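PDB 1GL4: nidogen-1 from Mus musculus, which links the components of basement membranes, associating tightly with laminin and also binding collagen IV and perlecan, the last through the G2 fragment described here. Local coordinates for residues I112-A117 and E190-S195. Numbering follows the deposited sequence.
Sequences IGWMFA and ELYHYS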
ATOM      1  N   ILE A 112       3.750   0.113  -2.029  1.00 11.10           N
ATOM      2  CA  ILE A 112       3.786  -0.473  -0.692  1.00 12.07           C
ATOM      3  C   ILE A 112       3.163  -1.875  -0.735  1.00 12.49           C
ATOM      4  O   ILE A 112       3.548  -2.761   0.028  1.00 11.38           O
ATOM      5  CB  ILE A 112       3.043   0.425   0.319  1.00 13.60           C
ATOM      6  CG1 ILE A 112       3.739   1.791   0.379  1.00 12.99           C
ATOM      7  CG2 ILE A 112       3.029  -0.226   1.695  1.00 11.81           C
ATOM      8  CD1 ILE A 112       3.054   2.815   1.255  1.00 12.11           C
ATOM      9  N   GLY A 113       2.211  -2.072  -1.643  1.00 12.58           N
ATOM     10  CA  GLY A 113       1.593  -3.379  -1.797  1.00 11.34           C
ATOM     11  C   GLY A 113       2.615  -4.334  -2.394  1.00 11.74           C
ATOM     12  O   GLY A 113       2.654  -5.520  -2.061  1.00 11.61           O
ATOM     13  N   TRP A 114       3.448  -3.812  -3.290  1.00 12.23           N
ATOM     14  CA  TRP A 114       4.500  -4.604  -3.925  1.00 11.14           C
ATOM     15  C   TRP A 114       5.509  -5.024  -2.855  1.00 11.19           C
ATOM     16  O   TRP A 114       5.965  -6.167  -2.826  1.00 11.81           O
ATOM     17  CB  TRP A 114       5.198  -3.772  -5.013  1.00 11.25           C
ATOM     18  CG  TRP A 114       6.442  -4.414  -5.577  1.00 11.58           C
ATOM     19  CD1 TRP A 114       6.502  -5.450  -6.464  1.00 12.28           C
ATOM     20  CD2 TRP A 114       7.799  -4.082  -5.253  1.00 12.76           C
ATOM     21  NE1 TRP A 114       7.814  -5.789  -6.714  1.00 13.34           N
ATOM     22  CE2 TRP A 114       8.631  -4.965  -5.983  1.00 12.92           C
ATOM     23  CE3 TRP A 114       8.393  -3.127  -4.415  1.00 11.50           C
ATOM     24  CZ2 TRP A 114      10.026  -4.921  -5.902  1.00 11.25           C
ATOM     25  CZ3 TRP A 114       9.789  -3.081  -4.334  1.00 11.71           C
ATOM     26  CH2 TRP A 114      10.587  -3.973  -5.072  1.00 11.89           C
ATOM     27  N   MET A 115       5.841  -4.094  -1.966  1.00 13.00           N
ATOM     28  CA  MET A 115       6.793  -4.362  -0.893  1.00 13.21           C
ATOM     29  C   MET A 115       6.364  -5.499   0.036  1.00 13.12           C
ATOM     30  O   MET A 115       7.197  -6.305   0.461  1.00 11.39           O
ATOM     31  CB  MET A 115       7.002  -3.113  -0.029  1.00 13.57           C
ATOM     32  CG  MET A 115       7.789  -1.979  -0.664  1.00 13.71           C
ATOM     33  SD  MET A 115       7.933  -0.564   0.470  1.00 17.01           S
ATOM     34  CE  MET A 115       8.889  -1.283   1.778  1.00 11.58           C
ATOM     35  N   PHE A 116       5.071  -5.558   0.355  1.00 13.16           N
ATOM     36  CA  PHE A 116       4.569  -6.574   1.278  1.00 13.30           C
ATOM     37  C   PHE A 116       3.573  -7.599   0.734  1.00 12.97           C
ATOM     38  O   PHE A 116       2.776  -8.152   1.491  1.00 10.60           O
ATOM     39  CB  PHE A 116       3.972  -5.880   2.513  1.00 14.17           C
ATOM     40  CG  PHE A 116       4.965  -5.040   3.271  1.00 14.70           C
ATOM     41  CD1 PHE A 116       4.912  -3.650   3.222  1.00 15.89           C
ATOM     42  CD2 PHE A 116       5.972  -5.642   4.014  1.00 15.99           C
ATOM     43  CE1 PHE A 116       5.853  -2.872   3.900  1.00 17.04           C
ATOM     44  CE2 PHE A 116       6.916  -4.876   4.695  1.00 15.65           C
ATOM     45  CZ  PHE A 116       6.856  -3.486   4.636  1.00 16.53           C
ATOM     46  N   ALA A 117       3.634  -7.872  -0.566  1.00 11.45           N
ATOM     47  CA  ALA A 117       2.724  -8.840  -1.185  1.00 12.50           C
ATOM     48  C   ALA A 117       2.875 -10.227  -0.558  1.00 12.01           C
ATOM     49  O   ALA A 117       3.935 -10.561  -0.034  1.00 10.99           O
ATOM     50  CB  ALA A 117       3.001  -8.931  -2.685  1.00 11.10           C
ATOM     51  N   GLU A 190       0.980  -7.478 -13.108  1.00 12.06           N
ATOM     52  CA  GLU A 190       2.130  -6.696 -13.574  1.00 14.44           C
ATOM     53  C   GLU A 190       3.374  -7.562 -13.526  1.00 13.58           C
ATOM     54  O   GLU A 190       3.537  -8.357 -12.602  1.00 13.57           O
ATOM     55  CB  GLU A 190       2.407  -5.498 -12.663  1.00 14.49           C
ATOM     56  CG  GLU A 190       1.482  -4.323 -12.767  1.00 15.92           C
ATOM     57  CD  GLU A 190       2.016  -3.152 -11.954  1.00 15.08           C
ATOM     58  OE1 GLU A 190       2.254  -3.345 -10.742  1.00 11.80           O
ATOM     59  OE2 GLU A 190       2.206  -2.053 -12.522  1.00 11.33           O
ATOM     60  N   LEU A 191       4.260  -7.393 -14.502  1.00 13.55           N
ATOM     61  CA  LEU A 191       5.500  -8.161 -14.525  1.00 12.78           C
ATOM     62  C   LEU A 191       6.676  -7.293 -14.082  1.00 12.04           C
ATOM     63  O   LEU A 191       6.878  -6.189 -14.593  1.00 12.01           O
ATOM     64  CB  LEU A 191       5.760  -8.722 -15.925  1.00 15.26           C
ATOM     65  CG  LEU A 191       4.702  -9.713 -16.431  1.00 18.67           C
ATOM     66  CD1 LEU A 191       5.092 -10.227 -17.814  1.00 20.12           C
ATOM     67  CD2 LEU A 191       4.573 -10.872 -15.453  1.00 17.31           C
ATOM     68  N   TYR A 192       7.437  -7.801 -13.119  1.00  9.79           N
ATOM     69  CA  TYR A 192       8.596  -7.098 -12.590  1.00  9.67           C
ATOM     70  C   TYR A 192       9.856  -7.858 -13.000  1.00 10.68           C
ATOM     71  O   TYR A 192      10.073  -8.991 -12.566  1.00 10.68           O
ATOM     72  CB  TYR A 192       8.501  -6.992 -11.058  1.00  8.43           C
ATOM     73  CG  TYR A 192       7.465  -5.986 -10.580  1.00  9.16           C
ATOM     74  CD1 TYR A 192       6.098  -6.228 -10.736  1.00 10.60           C
ATOM     75  CD2 TYR A 192       7.856  -4.768 -10.026  1.00 10.92           C
ATOM     76  CE1 TYR A 192       5.135  -5.267 -10.352  1.00 11.81           C
ATOM     77  CE2 TYR A 192       6.910  -3.801  -9.643  1.00 12.38           C
ATOM     78  CZ  TYR A 192       5.553  -4.057  -9.811  1.00 12.20           C
ATOM     79  OH  TYR A 192       4.625  -3.096  -9.451  1.00 14.26           O
ATOM     80  N   HIS A 193      10.674  -7.220 -13.836  1.00 11.28           N
ATOM     81  CA  HIS A 193      11.915  -7.806 -14.346  1.00 14.13           C
ATOM     82  C   HIS A 193      13.137  -7.416 -13.508  1.00 14.68           C
ATOM     83  O   HIS A 193      13.371  -6.235 -13.249  1.00 14.77           O
ATOM     84  CB  HIS A 193      12.127  -7.364 -15.799  1.00 14.38           C
ATOM     85  CG  HIS A 193      10.966  -7.667 -16.695  1.00 13.83           C
ATOM     86  ND1 HIS A 193      10.685  -8.940 -17.145  1.00 15.44           N
ATOM     87  CD2 HIS A 193       9.976  -6.873 -17.169  1.00 15.64           C
ATOM     88  CE1 HIS A 193       9.569  -8.919 -17.854  1.00 16.79           C
ATOM     89  NE2 HIS A 193       9.119  -7.677 -17.884  1.00 15.09           N
ATOM     90  N   TYR A 194      13.913  -8.419 -13.100  1.00 14.80           N
ATOM     91  CA  TYR A 194      15.110  -8.201 -12.283  1.00 15.97           C
ATOM     92  C   TYR A 194      16.408  -8.441 -13.052  1.00 16.09           C
ATOM     93  O   TYR A 194      16.507  -9.385 -13.840  1.00 14.64           O
ATOM     94  CB  TYR A 194      15.099  -9.126 -11.059  1.00 16.45           C
ATOM     95  CG  TYR A 194      16.432  -9.179 -10.334  1.00 17.02           C
ATOM     96  CD1 TYR A 194      16.818  -8.158  -9.462  1.00 15.81           C
ATOM     97  CD2 TYR A 194      17.342 -10.213 -10.582  1.00 18.01           C
ATOM     98  CE1 TYR A 194      18.074  -8.159  -8.862  1.00 16.90           C
ATOM     99  CE2 TYR A 194      18.608 -10.221  -9.987  1.00 18.65           C
ATOM    100  CZ  TYR A 194      18.966  -9.190  -9.131  1.00 20.56           C
ATOM    101  OH  TYR A 194      20.223  -9.169  -8.564  1.00 21.45           O
ATOM    102  N   SER A 195      17.402  -7.590 -12.796  1.00 15.70           N
ATOM    103  CA  SER A 195      18.714  -7.694 -13.427  1.00 17.70           C
ATOM    104  C   SER A 195      19.750  -6.816 -12.717  1.00 16.10           C
ATOM    105  O   SER A 195      19.640  -5.588 -12.703  1.00 15.23           O
ATOM    106  CB  SER A 195      18.635  -7.295 -14.905  1.00 20.54           C
ATOM    107  OG  SER A 195      19.927  -7.274 -15.489  1.00 22.17           O
TER
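Trp114, near the C-terminal end of helix 107-115, and Tyr192, on strand 182-195, have their CA atoms 9.9 Å apart, and two aromatic side chains bridge that span. Each residue sends its CB toward the other segment, and the rings meet in an offset stack, the five-membered ring of the indole lying over one face of the phenol with centroids 4.3 Å apart and planes at 17°. The overlap is through the NE1-CD1 side of the pyrrole ring, face against face: Trp114 NE1 comes within 3.5 Å of Tyr192 CD2, while Trp114 CD1 sits 3.6 Å from Tyr192 CE2, displaced from the ring centre toward the rim. With CG anti to the backbone N (chi1 171°), the indole reaches out from the helix to the strand. The phenol is tethered at its far end, where Tyr192 OH donates a 2.7 Å hydrogen bond to Glu190 OE1, which it meets from above the carboxylate plane. Glu190 OE2 in turn forms a salt bridge with Arg205, so the buried carboxylate has a partner at each oxygen. An alanine in place of Tyr192 would probably leave that face of the Trp114 pyrrole ring without its stacking partner and Glu190 OE1 without the phenol hydroxyl. The example illustrates how, in a GFP-like beta-barrel with a helix running inside, as in this G2 domain, an aromatic pair can be one of the contacts joining helix to wall: Ile199 of strand 198-210 touches both side chains, Ile231 of strand 221-232 packs on Trp114, and Leu251 of strand 248-261 lies against Tyr192.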